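Long-range contacts in mandelate racemase/muconate lactonizing protein (PDB 3VC5), which probably catalyses the magnesium-dependent dehydration of D-glucarate to 5-dehydro-4-deoxy-D-glucarate, as a member of the mandelate racemase/muconate lactonizing enzyme family: residues 32-37 with 50-55; 36-41 with 368-373; 46-51 with 416-421; 169-174 with 184-189. One frame throughout, in Å; residues are numbered along the deposited sequence.

Contact 1: residues 32-37 with 50-55; sequences PVAFRD and WALRTI
Val-33 and Arg-53 form a hydrogen-bonded antiparallel pair, with Val-33 N to Arg-53 O at 2.8 Å and Arg-53 N to Val-33 O at 3.0 Å. Phe-35 and Ala-51 make the next such pair. The short strand axes run 151° apart, and between the two pairs Ala-34 CA adds a CA-H...O contact to Ala-51 O at 3.2 Å. This ladder joins the outer strand 25-36 to the middle strand 50-60 in the three-stranded antiparallel sheet of the N-terminal capping domain. On the face bearing Val-33, Phe-35 and Arg-53, Phe-35 CG stands between its backbone N and carbonyl carbon (chi1 47°), which leans the ring over the partner strand. Ala-51 O lies 3.9 Å from the ring plane, over its centre. Arg-53 CG arrives at the edge in plane, 3.3 Å from Phe-35 CE2. Replacing Phe-35 with alanine would probably open a gap over Ala-51 and deprive the aliphatic part of Arg-53 of its support, while its guanidinium keeps its own partners, Glu-69 and Ser-346. On the other face, Trp-50 CE3 approaches the backbone obliquely, 3.5 Å from Phe-35 C, with Ala-34 CB beside it, and Arg-36 CG touches Trp-50 CZ3 at 3.8 Å.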
loop_
_atom_site.group_PDB
_atom_site.type_symbol
_atom_site.label_atom_id
_atom_site.label_comp_id
_atom_site.label_asym_id
_atom_site.label_seq_id
_atom_site.Cartn_x
_atom_site.Cartn_y
_atom_site.Cartn_z
ATOM N N PRO A 32 21.315 -15.763 16.777
ATOM C CA PRO A 32 21.262 -14.612 17.682
ATOM C C PRO A 32 22.663 -14.037 17.844
ATOM O O PRO A 32 23.655 -14.789 17.860
ATOM C CB PRO A 32 20.734 -15.218 18.989
ATOM C CG PRO A 32 21.242 -16.691 18.952
ATOM C CD PRO A 32 21.229 -17.065 17.484
ATOM N N VAL A 33 22.750 -12.714 17.986
ATOM C CA VAL A 33 24.049 -12.019 18.107
ATOM C C VAL A 33 23.936 -10.980 19.207
ATOM O O VAL A 33 22.810 -10.530 19.559
ATOM C CB VAL A 33 24.459 -11.309 16.783
ATOM C CG1 VAL A 33 24.731 -12.333 15.674
ATOM C CG2 VAL A 33 23.410 -10.266 16.346
ATOM N N ALA A 34 25.078 -10.618 19.781
ATOM C CA ALA A 34 25.119 -9.506 20.744
ATOM C C ALA A 34 26.281 -8.624 20.379
ATOM O O ALA A 34 27.325 -9.121 19.899
ATOM C CB ALA A 34 25.268 -10.005 22.187
ATOM N N PHE A 35 26.124 -7.316 20.600
ATOM C CA PHE A 35 27.219 -6.385 20.298
ATOM C C PHE A 35 27.207 -5.246 21.325
ATOM O O PHE A 35 26.220 -5.073 22.045
ATOM C CB PHE A 35 27.122 -5.874 18.856
ATOM C CG PHE A 35 25.733 -5.417 18.478
ATOM C CD1 PHE A 35 25.332 -4.096 18.753
ATOM C CD2 PHE A 35 24.854 -6.286 17.811
ATOM C CE1 PHE A 35 24.007 -3.661 18.418
ATOM C CE2 PHE A 35 23.574 -5.874 17.462
ATOM C CZ PHE A 35 23.152 -4.557 17.757
ATOM N N ARG A 36 28.317 -4.513 21.433
ATOM C CA ARG A 36 28.497 -3.521 22.492
ATOM C C ARG A 36 27.652 -2.294 22.230
ATOM O O ARG A 36 27.503 -1.858 21.058
ATOM C CB ARG A 36 29.978 -3.112 22.568
ATOM C CG ARG A 36 30.866 -4.266 23.006
ATOM C CD ARG A 36 32.350 -3.886 23.028
ATOM N NE ARG A 36 32.774 -3.254 21.769
ATOM C CZ ARG A 36 33.182 -3.911 20.682
ATOM N NH1 ARG A 36 33.249 -5.243 20.680
ATOM N NH2 ARG A 36 33.534 -3.231 19.592
ATOM N N ASP A 37 27.099 -1.723 23.307
ATOM C CA ASP A 37 26.281 -0.527 23.205
ATOM C C ASP A 37 26.674 0.375 24.375
ATOM O O ASP A 37 26.830 -0.119 25.481
ATOM C CB ASP A 37 24.805 -0.923 23.401
ATOM C CG ASP A 37 23.828 0.108 22.840
ATOM O OD1 ASP A 37 24.215 0.922 21.987
ATOM O OD2 ASP A 37 22.638 0.072 23.234
ATOM N N TRP A 50 25.286 -4.783 26.325
ATOM C CA TRP A 50 25.097 -5.578 25.101
ATOM C C TRP A 50 23.702 -5.333 24.557
ATOM O O TRP A 50 22.723 -5.378 25.327
ATOM C CB TRP A 50 25.241 -7.072 25.383
ATOM C CG TRP A 50 26.585 -7.461 25.906
ATOM C CD1 TRP A 50 26.927 -7.702 27.224
ATOM C CD2 TRP A 50 27.791 -7.644 25.141
ATOM N NE1 TRP A 50 28.265 -8.044 27.308
ATOM C CE2 TRP A 50 28.813 -8.008 26.049
ATOM C CE3 TRP A 50 28.102 -7.544 23.777
ATOM C CZ2 TRP A 50 30.125 -8.258 25.636
ATOM C CZ3 TRP A 50 29.396 -7.793 23.367
ATOM C CH2 TRP A 50 30.398 -8.157 24.299
ATOM N N ALA A 51 23.609 -5.098 23.246
ATOM C CA ALA A 51 22.338 -5.071 22.534
ATOM C C ALA A 51 22.232 -6.401 21.772
ATOM O O ALA A 51 23.241 -6.945 21.317
ATOM C CB ALA A 51 22.275 -3.886 21.570
ATOM N N LEU A 52 21.016 -6.940 21.678
ATOM C CA LEU A 52 20.781 -8.244 21.049
ATOM C C LEU A 52 20.082 -8.046 19.692
ATOM O O LEU A 52 19.244 -7.146 19.533
ATOM C CB LEU A 52 19.833 -9.044 21.944
ATOM C CG LEU A 52 20.256 -9.198 23.417
ATOM C CD1 LEU A 52 19.238 -10.013 24.207
ATOM C CD2 LEU A 52 21.659 -9.808 23.542
ATOM N N ARG A 53 20.363 -8.942 18.754
ATOM C CA ARG A 53 19.657 -9.004 17.468
ATOM C C ARG A 53 19.593 -10.459 17.049
ATOM O O ARG A 53 20.340 -11.302 17.585
ATOM C CB ARG A 53 20.360 -8.194 16.356
ATOM C CG ARG A 53 20.454 -6.690 16.606
ATOM C CD ARG A 53 19.108 -5.989 16.612
ATOM N NE ARG A 53 18.690 -5.522 15.283
ATOM C CZ ARG A 53 17.555 -4.850 15.077
ATOM N NH1 ARG A 53 16.762 -4.594 16.114
ATOM N NH2 ARG A 53 17.192 -4.461 13.846
ATOM N N THR A 54 18.760 -10.736 16.050
ATOM C CA THR A 54 18.720 -12.061 15.450
ATOM C C THR A 54 18.954 -11.857 13.965
ATOM O O THR A 54 18.287 -11.022 13.306
ATOM C CB THR A 54 17.339 -12.742 15.648
ATOM O OG1 THR A 54 17.076 -12.856 17.041
ATOM C CG2 THR A 54 17.346 -14.145 15.027
ATOM N N ILE A 55 19.962 -12.546 13.458
ATOM C CA ILE A 55 20.236 -12.539 12.035
ATOM C C ILE A 55 19.583 -13.742 11.365
ATOM O O ILE A 55 19.696 -14.875 11.835
ATOM C CB ILE A 55 21.758 -12.557 11.781
ATOM C CG1 ILE A 55 22.404 -11.418 12.581
ATOM C CG2 ILE A 55 22.063 -12.511 10.289
ATOM C CD1 ILE A 55 21.905 -10.039 12.298
#

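Contact 2: residues 36-41 with 368-373; sequences RDPPLL and TPWQDG
Beside the active site, Asp-37, Pro-38 and Leu-40 of the capping domain meet Trp-370 and Gln-371 of the barrel domain; the Leu-40 side chain is about 7 Å from that of Lys-211, a predicted proton acceptor. The polar half centres on the Gln-371 amide. Its NE2 spends both N-H groups across the contact, one on Arg-36 O at 3.0 Å and a straighter one (168°) on Asp-37 OD1, also 3.0 Å from NE2. Both acceptors lie in the amide plane, whereas NE2 meets OD1 from above the carboxylate plane, 51° out of it. A water donating to Asp-37 OD1 and Gln-371 OE1 ties the same two groups again. Such a double grip should fix the rotation of the amide, and Asp-37 OD2 is held separately by His-47 ND1. The barrel segment follows helix 344-355 and precedes strand 388-390, so the contact docks the capping-domain loop onto a late barrel loop. In the apolar half, Leu-40 sets its two methyl branches over one face of the Trp-370 indole: CD2 is 3.9 Å from the centroid of the six-membered ring, 13° off its normal, and Leu-40 CD1 is 3.8 Å from Trp-370 CG. Pro-38 CG reaches Trp-370 CE3 obliquely at 3.9 Å. The indole is anchored by NE1 to Tyr-167 O and flanked edge-to-face by Phe-169 and Phe-183.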
loop_
_atom_site.group_PDB
_atom_site.type_symbol
_atom_site.label_atom_id
_atom_site.label_comp_id
_atom_site.label_asym_id
_atom_site.label_seq_id
_atom_site.Cartn_x
_atom_site.Cartn_y
_atom_site.Cartn_z
ATOM N N ARG A 36 28.317 -4.513 21.433
ATOM C CA ARG A 36 28.497 -3.521 22.492
ATOM C C ARG A 36 27.652 -2.294 22.230
ATOM O O ARG A 36 27.503 -1.858 21.058
ATOM C CB ARG A 36 29.978 -3.112 22.568
ATOM C CG ARG A 36 30.866 -4.266 23.006
ATOM C CD ARG A 36 32.350 -3.886 23.028
ATOM N NE ARG A 36 32.774 -3.254 21.769
ATOM C CZ ARG A 36 33.182 -3.911 20.682
ATOM N NH1 ARG A 36 33.249 -5.243 20.680
ATOM N NH2 ARG A 36 33.534 -3.231 19.592
ATOM N N ASP A 37 27.099 -1.723 23.307
ATOM C CA ASP A 37 26.281 -0.527 23.205
ATOM C C ASP A 37 26.674 0.375 24.375
ATOM O O ASP A 37 26.830 -0.119 25.481
ATOM C CB ASP A 37 24.805 -0.923 23.401
ATOM C CG ASP A 37 23.828 0.108 22.840
ATOM O OD1 ASP A 37 24.215 0.922 21.987
ATOM O OD2 ASP A 37 22.638 0.072 23.234
ATOM N N PRO A 38 26.812 1.692 24.143
ATOM C CA PRO A 38 27.122 2.601 25.276
ATOM C C PRO A 38 25.932 2.780 26.226
ATOM O O PRO A 38 24.820 2.319 25.916
ATOM C CB PRO A 38 27.455 3.935 24.575
ATOM C CG PRO A 38 27.717 3.595 23.134
ATOM C CD PRO A 38 26.813 2.407 22.847
ATOM N N PRO A 39 26.152 3.455 27.378
ATOM C CA PRO A 39 25.105 3.648 28.401
ATOM C C PRO A 39 24.201 4.843 28.031
ATOM O O PRO A 39 24.196 5.895 28.691
ATOM C CB PRO A 39 25.912 3.900 29.690
ATOM C CG PRO A 39 27.185 4.531 29.197
ATOM C CD PRO A 39 27.493 3.798 27.892
ATOM N N LEU A 40 23.434 4.647 26.964
ATOM C CA LEU A 40 22.515 5.642 26.455
ATOM C C LEU A 40 21.265 5.694 27.355
ATOM O O LEU A 40 20.612 4.677 27.603
ATOM C CB LEU A 40 22.140 5.284 25.016
ATOM C CG LEU A 40 23.306 5.040 24.064
ATOM C CD1 LEU A 40 22.793 4.682 22.631
ATOM C CD2 LEU A 40 24.274 6.204 24.020
ATOM N N LEU A 41 20.973 6.880 27.888
ATOM C CA LEU A 41 19.870 7.054 28.819
ATOM C C LEU A 41 18.566 7.316 28.069
ATOM O O LEU A 41 18.549 7.921 26.998
ATOM C CB LEU A 41 20.188 8.235 29.754
ATOM C CG LEU A 41 21.413 8.021 30.649
ATOM C CD1 LEU A 41 21.917 9.346 31.182
ATOM C CD2 LEU A 41 21.010 7.142 31.823
ATOM N N THR A 368 23.215 3.901 14.234
ATOM C CA THR A 368 24.501 3.456 13.674
ATOM C C THR A 368 25.763 3.995 14.382
ATOM O O THR A 368 26.631 3.216 14.732
ATOM C CB THR A 368 24.567 3.720 12.149
ATOM O OG1 THR A 368 23.598 2.892 11.473
ATOM C CG2 THR A 368 25.973 3.450 11.608
ATOM N N PRO A 369 25.857 5.319 14.634
ATOM C CA PRO A 369 27.149 5.801 15.208
ATOM C C PRO A 369 27.505 5.091 16.528
ATOM O O PRO A 369 28.684 4.872 16.829
ATOM C CB PRO A 369 26.873 7.281 15.468
ATOM C CG PRO A 369 25.800 7.637 14.411
ATOM C CD PRO A 369 24.904 6.429 14.393
ATOM N N TRP A 370 26.485 4.749 17.325
ATOM C CA TRP A 370 26.681 4.209 18.670
ATOM C C TRP A 370 27.265 2.813 18.629
ATOM O O TRP A 370 27.852 2.350 19.627
ATOM C CB TRP A 370 25.320 4.195 19.424
ATOM C CG TRP A 370 24.845 5.637 19.585
ATOM C CD1 TRP A 370 23.727 6.197 19.050
ATOM C CD2 TRP A 370 25.520 6.696 20.302
ATOM N NE1 TRP A 370 23.652 7.540 19.391
ATOM C CE2 TRP A 370 24.751 7.867 20.144
ATOM C CE3 TRP A 370 26.718 6.768 21.035
ATOM C CZ2 TRP A 370 25.116 9.090 20.734
ATOM C CZ3 TRP A 370 27.079 7.979 21.610
ATOM C CH2 TRP A 370 26.292 9.120 21.452
ATOM N N GLN A 371 27.067 2.125 17.495
ATOM C CA GLN A 371 27.607 0.774 17.363
ATOM C C GLN A 371 29.079 0.806 16.934
ATOM O O GLN A 371 29.728 -0.229 16.867
ATOM C CB GLN A 371 26.747 -0.060 16.414
ATOM C CG GLN A 371 25.752 -0.950 17.190
ATOM C CD GLN A 371 25.004 -0.159 18.259
ATOM O OE1 GLN A 371 24.070 0.607 17.937
ATOM N NE2 GLN A 371 25.417 -0.312 19.530
ATOM N N ASP A 372 29.590 1.985 16.693
ATOM C CA ASP A 372 31.018 2.203 16.434
ATOM C C ASP A 372 31.687 1.194 15.504
ATOM O O ASP A 372 32.753 0.705 15.780
ATOM C CB ASP A 372 31.756 2.318 17.746
ATOM C CG ASP A 372 32.981 3.218 17.668
ATOM O OD1 ASP A 372 33.101 4.044 16.781
ATOM O OD2 ASP A 372 33.831 3.023 18.489
ATOM N N GLY A 373 31.043 0.939 14.390
ATOM C CA GLY A 373 31.611 0.140 13.313
ATOM C C GLY A 373 31.354 -1.343 13.422
ATOM O O GLY A 373 31.675 -2.085 12.484
HETATM O O HOH W 1 29.504 0.520 20.830
HETATM O O HOH W 2 22.526 1.795 20.039
#

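Contact 3: residues 46-51 with 416-421; sequences VHQPWA and CGIRTR. With PO4 (phosphate ion), chain B.
His-47 and Arg-421 converge on a bound phosphate. His-47 NE2 gives a nearly straight bond (174°) to phosphate O1 at 2.9 Å, with O1 in the ring plane, while Asp-37 fixes the other ring nitrogen as a second-shell residue. With chi1 at 174° the Arg-421 side chain leaves its backbone N on the far side and runs extended to the anion. There the guanidinium forks around phosphate O3, from NH1 at 3.1 Å and NH2 at 2.9 Å; NH2 also has a salt bridge to Asp-423. Lys-211, His-367 and Asn-42 bond the same phosphate, which probably came from the crystallisation liquor but plausibly marks an anion pocket of the active site. Next, Gln-48 lays its CB 3.8 Å from Ile-418 CD1, points OE1 to Asp-422 N, and links NE2 through a water to Thr-420 O. Here the turn into capping-domain strand 50-60 packs on the loop after helix 403-415. Pro-49 adds a light touch to Ile-418. At Trp-50, Cys-416 CB sits over one face, 3.5 Å from the centroid of the five-membered ring and 7° off its normal, and Ile-418 CD1 lies at the ring edge. A serine in place of Trp-50 would probably leave Cys-416 CB without the flat surface it rests on and take away the ring edge that Ile-418 CD1 lies against. Cys-416 SG accepts the Ile-418 N-H at 3.5 Å.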
loop_
_atom_site.group_PDB
_atom_site.type_symbol
_atom_site.label_atom_id
_atom_site.label_comp_id
_atom_site.label_asym_id
_atom_site.label_seq_id
_atom_site.Cartn_x
_atom_site.Cartn_y
_atom_site.Cartn_z
ATOM N N VAL A 46 18.409 2.939 31.130
ATOM C CA VAL A 46 19.672 3.104 30.392
ATOM C C VAL A 46 19.925 1.846 29.584
ATOM O O VAL A 46 19.614 0.745 30.054
ATOM C CB VAL A 46 20.830 3.432 31.368
ATOM C CG1 VAL A 46 20.971 2.339 32.424
ATOM C CG2 VAL A 46 22.179 3.665 30.624
ATOM N N HIS A 47 20.476 1.989 28.373
ATOM C CA HIS A 47 20.808 0.814 27.565
ATOM C C HIS A 47 21.839 -0.066 28.272
ATOM O O HIS A 47 22.763 0.446 28.910
ATOM C CB HIS A 47 21.433 1.251 26.237
ATOM C CG HIS A 47 20.455 1.794 25.243
ATOM N ND1 HIS A 47 20.646 1.677 23.884
ATOM C CD2 HIS A 47 19.288 2.471 25.408
ATOM C CE1 HIS A 47 19.632 2.249 23.247
ATOM N NE2 HIS A 47 18.787 2.726 24.152
ATOM N N GLN A 48 21.677 -1.387 28.134
ATOM C CA GLN A 48 22.602 -2.345 28.715
ATOM C C GLN A 48 23.894 -2.418 27.892
ATOM O O GLN A 48 23.942 -1.946 26.761
ATOM C CB GLN A 48 21.952 -3.720 28.830
ATOM C CG GLN A 48 20.881 -3.791 29.925
ATOM C CD GLN A 48 19.907 -4.917 29.692
ATOM O OE1 GLN A 48 19.152 -4.907 28.709
ATOM N NE2 GLN A 48 19.912 -5.899 30.587
ATOM N N PRO A 49 24.936 -3.039 28.452
ATOM C CA PRO A 49 26.219 -3.029 27.732
ATOM C C PRO A 49 26.236 -3.867 26.439
ATOM O O PRO A 49 27.135 -3.696 25.587
ATOM C CB PRO A 49 27.218 -3.629 28.749
ATOM C CG PRO A 49 26.525 -3.678 30.044
ATOM C CD PRO A 49 25.034 -3.582 29.819
ATOM N N TRP A 50 25.286 -4.783 26.325
ATOM C CA TRP A 50 25.097 -5.578 25.101
ATOM C C TRP A 50 23.702 -5.333 24.557
ATOM O O TRP A 50 22.723 -5.378 25.327
ATOM C CB TRP A 50 25.241 -7.072 25.383
ATOM C CG TRP A 50 26.585 -7.461 25.906
ATOM C CD1 TRP A 50 26.927 -7.702 27.224
ATOM C CD2 TRP A 50 27.791 -7.644 25.141
ATOM N NE1 TRP A 50 28.265 -8.044 27.308
ATOM C CE2 TRP A 50 28.813 -8.008 26.049
ATOM C CE3 TRP A 50 28.102 -7.544 23.777
ATOM C CZ2 TRP A 50 30.125 -8.258 25.636
ATOM C CZ3 TRP A 50 29.396 -7.793 23.367
ATOM C CH2 TRP A 50 30.398 -8.157 24.299
ATOM N N ALA A 51 23.609 -5.098 23.246
ATOM C CA ALA A 51 22.338 -5.071 22.534
ATOM C C ALA A 51 22.232 -6.401 21.772
ATOM O O ALA A 51 23.241 -6.945 21.317
ATOM C CB ALA A 51 22.275 -3.886 21.570
ATOM N N CYS A 416 27.233 -13.296 26.890
ATOM C CA CYS A 416 27.080 -11.903 27.302
ATOM C C CYS A 416 26.194 -11.758 28.539
ATOM O O CYS A 416 26.155 -10.686 29.168
ATOM C CB CYS A 416 26.548 -11.060 26.145
ATOM S SG CYS A 416 24.761 -11.264 25.843
ATOM N N GLY A 417 25.480 -12.826 28.883
ATOM C CA GLY A 417 24.683 -12.851 30.108
ATOM C C GLY A 417 23.380 -12.077 30.018
ATOM O O GLY A 417 22.731 -11.845 31.044
ATOM N N ILE A 418 22.988 -11.673 28.804
ATOM C CA ILE A 418 21.711 -10.954 28.614
ATOM C C ILE A 418 20.887 -11.706 27.591
ATOM O O ILE A 418 21.406 -12.133 26.568
ATOM C CB ILE A 418 21.915 -9.475 28.150
ATOM C CG1 ILE A 418 22.695 -8.696 29.222
ATOM C CG2 ILE A 418 20.562 -8.800 27.911
ATOM C CD1 ILE A 418 23.078 -7.310 28.814
ATOM N N ARG A 419 19.596 -11.882 27.879
ATOM C CA ARG A 419 18.726 -12.629 26.974
ATOM C C ARG A 419 17.499 -11.842 26.539
ATOM O O ARG A 419 16.900 -12.161 25.512
ATOM C CB ARG A 419 18.288 -13.950 27.599
ATOM C CG ARG A 419 19.436 -14.954 27.719
ATOM C CD ARG A 419 19.832 -15.442 26.348
ATOM N NE ARG A 419 20.979 -16.365 26.308
ATOM C CZ ARG A 419 22.234 -15.985 26.065
ATOM N NH1 ARG A 419 22.528 -14.699 25.898
ATOM N NH2 ARG A 419 23.202 -16.892 25.989
ATOM N N THR A 420 17.146 -10.810 27.303
ATOM C CA THR A 420 15.997 -9.941 26.967
ATOM C C THR A 420 16.340 -8.519 27.399
ATOM O O THR A 420 16.781 -8.299 28.531
ATOM C CB THR A 420 14.680 -10.382 27.676
ATOM O OG1 THR A 420 14.317 -11.682 27.214
ATOM C CG2 THR A 420 13.548 -9.425 27.370
ATOM N N ARG A 421 16.126 -7.563 26.491
ATOM C CA ARG A 421 16.407 -6.167 26.772
ATOM C C ARG A 421 15.629 -5.711 27.997
ATOM O O ARG A 421 14.399 -5.923 28.086
ATOM C CB ARG A 421 16.053 -5.302 25.554
ATOM C CG ARG A 421 16.205 -3.823 25.849
ATOM C CD ARG A 421 15.929 -2.968 24.634
ATOM N NE ARG A 421 16.025 -1.557 24.975
ATOM C CZ ARG A 421 15.739 -0.542 24.157
ATOM N NH1 ARG A 421 15.317 -0.767 22.923
ATOM N NH2 ARG A 421 15.867 0.713 24.587
HETATM P P PO4 B . 15.881 3.473 22.296
HETATM O O1 PO4 B . 16.244 3.923 23.658
HETATM O O2 PO4 B . 17.196 3.137 21.626
HETATM O O3 PO4 B . 15.033 2.271 22.334
HETATM O O4 PO4 B . 15.191 4.552 21.633
HETATM O O HOH W 3 18.119 -8.279 30.919
#

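Contact 4: residues 169-174 with 184-189; sequences FYKWAG and GPALDP
Lys-171 folds its side chain over the carbonyl of Gly-184, with CD 3.4 Å from Gly-184 O and NZ bonded to that oxygen at 2.9 Å. A chi1 of 65° sends Lys-171 CG out over its own main chain, and two further bends curl the ammonium back. NZ approaches Gly-184 O from above the carbonyl plane, 54° out of it, yet meets Trp-172 O almost head-on at 2.8 Å. With a salt bridge to Asp-181, one carboxylate and two carbonyl oxygens surround the ammonium, which probably offsets the cost of burying its charge. The backbones join in a single antiparallel bridge: Lys-171 N to Ala-186 O and Ala-186 N to Lys-171 O, each 2.9 Å. Both segments belong to the long loop that follows barrel strand 161-169 and leads into helix 189-203, and the bridge pinches that excursion together. Asp-188 then caps the helix, its OD1 accepting from Gly-191 N. The Tyr-170 ring turns its edge to Ala-186 O, which lies in the ring plane 3.5 Å from CD1. Leu-187 CD2 tucks against Lys-171 O at 3.7 Å and faces the edge of the Trp-172 ring near its plane. At the far end, Ala-173 CB packs on Pro-185 CD at 3.9 Å.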
loop_
_atom_site.group_PDB
_atom_site.type_symbol
_atom_site.label_atom_id
_atom_site.label_comp_id
_atom_site.label_asym_id
_atom_site.label_seq_id
_atom_site.Cartn_x
_atom_site.Cartn_y
_atom_site.Cartn_z
ATOM N N PHE A 169 21.964 11.290 22.630
ATOM C CA PHE A 169 21.504 10.780 23.904
ATOM C C PHE A 169 22.294 11.407 25.019
ATOM O O PHE A 169 23.514 11.555 24.904
ATOM C CB PHE A 169 21.784 9.285 24.028
ATOM C CG PHE A 169 20.894 8.402 23.172
ATOM C CD1 PHE A 169 21.154 8.218 21.820
ATOM C CD2 PHE A 169 19.814 7.734 23.744
ATOM C CE1 PHE A 169 20.340 7.368 21.028
ATOM C CE2 PHE A 169 18.974 6.892 22.959
ATOM C CZ PHE A 169 19.231 6.719 21.615
ATOM N N TYR A 170 21.625 11.682 26.129
ATOM C CA TYR A 170 22.350 11.821 27.380
ATOM C C TYR A 170 22.967 10.462 27.697
ATOM O O TYR A 170 22.365 9.420 27.423
ATOM C CB TYR A 170 21.421 12.267 28.503
ATOM C CG TYR A 170 20.810 13.623 28.298
ATOM C CD1 TYR A 170 21.543 14.789 28.564
ATOM C CD2 TYR A 170 19.485 13.755 27.902
ATOM C CE1 TYR A 170 20.978 16.035 28.402
ATOM C CE2 TYR A 170 18.904 15.006 27.752
ATOM C CZ TYR A 170 19.658 16.146 28.009
ATOM O OH TYR A 170 19.087 17.394 27.865
ATOM N N LYS A 171 24.207 10.459 28.178
ATOM C CA LYS A 171 24.860 9.199 28.501
ATOM C C LYS A 171 25.933 9.344 29.556
ATOM O O LYS A 171 26.526 10.416 29.705
ATOM C CB LYS A 171 25.467 8.583 27.234
ATOM C CG LYS A 171 26.608 9.444 26.627
ATOM C CD LYS A 171 27.172 8.843 25.326
ATOM C CE LYS A 171 27.908 7.505 25.562
ATOM N NZ LYS A 171 29.144 7.646 26.449
ATOM N N TRP A 172 26.161 8.271 30.306
ATOM C CA TRP A 172 27.291 8.226 31.225
ATOM C C TRP A 172 28.568 8.094 30.399
ATOM O O TRP A 172 28.496 7.805 29.197
ATOM C CB TRP A 172 27.158 7.056 32.190
ATOM C CG TRP A 172 25.914 7.108 33.011
ATOM C CD1 TRP A 172 25.242 8.235 33.426
ATOM C CD2 TRP A 172 25.206 5.992 33.557
ATOM N NE1 TRP A 172 24.138 7.874 34.180
ATOM C CE2 TRP A 172 24.101 6.505 34.283
ATOM C CE3 TRP A 172 25.393 4.607 33.505
ATOM C CZ2 TRP A 172 23.189 5.678 34.941
ATOM C CZ3 TRP A 172 24.489 3.788 34.172
ATOM C CH2 TRP A 172 23.398 4.329 34.876
ATOM N N ALA A 173 29.729 8.279 31.031
ATOM C CA ALA A 173 31.005 8.175 30.328
ATOM C C ALA A 173 31.248 6.722 29.905
ATOM O O ALA A 173 31.945 6.457 28.915
ATOM C CB ALA A 173 32.118 8.653 31.226
ATOM N N GLY A 174 30.677 5.783 30.658
ATOM C CA GLY A 174 30.840 4.344 30.365
ATOM C C GLY A 174 29.885 3.576 31.249
ATOM O O GLY A 174 29.230 4.175 32.118
ATOM N N GLY A 184 32.440 10.003 25.299
ATOM C CA GLY A 184 32.387 10.916 26.447
ATOM C C GLY A 184 30.997 10.906 27.055
ATOM O O GLY A 184 30.016 10.444 26.426
ATOM N N PRO A 185 30.894 11.412 28.286
ATOM C CA PRO A 185 29.589 11.611 28.922
ATOM C C PRO A 185 28.859 12.773 28.248
ATOM O O PRO A 185 29.505 13.631 27.617
ATOM C CB PRO A 185 29.972 12.001 30.355
ATOM C CG PRO A 185 31.293 12.707 30.192
ATOM C CD PRO A 185 32.002 11.953 29.096
ATOM N N ALA A 186 27.533 12.818 28.391
ATOM C CA ALA A 186 26.739 13.985 27.986
ATOM C C ALA A 186 25.572 14.081 28.963
ATOM O O ALA A 186 24.640 13.276 28.925
ATOM C CB ALA A 186 26.232 13.847 26.549
ATOM N N LEU A 187 25.631 15.054 29.859
ATOM C CA LEU A 187 24.635 15.143 30.930
ATOM C C LEU A 187 24.051 16.555 31.076
ATOM O O LEU A 187 23.302 16.837 32.022
ATOM C CB LEU A 187 25.251 14.667 32.251
ATOM C CG LEU A 187 25.784 13.228 32.286
ATOM C CD1 LEU A 187 26.646 12.971 33.519
ATOM C CD2 LEU A 187 24.616 12.258 32.231
ATOM N N ASP A 188 24.370 17.424 30.119
ATOM C CA ASP A 188 23.949 18.827 30.149
ATOM C C ASP A 188 24.069 19.401 28.736
ATOM O O ASP A 188 24.540 18.703 27.826
ATOM C CB ASP A 188 24.777 19.622 31.164
ATOM C CG ASP A 188 26.280 19.556 30.907
ATOM O OD1 ASP A 188 26.741 19.241 29.788
ATOM O OD2 ASP A 188 27.020 19.852 31.860
ATOM N N PRO A 189 23.599 20.641 28.529
ATOM C CA PRO A 189 23.592 21.197 27.185
ATOM C C PRO A 189 24.968 21.212 26.521
ATOM O O PRO A 189 25.063 20.870 25.335
ATOM C CB PRO A 189 23.057 22.625 27.413
ATOM C CG PRO A 189 22.130 22.470 28.567
ATOM C CD PRO A 189 22.856 21.501 29.478
#

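In the fold
Contacts 1 and 2 are buried, contact 4 is partly so and contact 3 lies nearer the surface. Contacts 1 and 3 share Trp-50, whose ring meets strand 25-36 in one and the loop after helix 403-415 in the other. Contacts 1 and 2 share Arg-36 and Asp-37; the pair Asp-37 OD2 and His-47 ND1, 2.6 Å apart, ties both to contact 3. Leu-41 N to Tyr-170 O, 2.9 Å, connects contacts 2 and 4. Regular strand pairing dominates contact 1 and is reduced to one bridge in contact 4. Side-chain amide and indole chemistry joins the two domains in contact 2, and an arginine and a histidine N-H converge on an anion in contact 3.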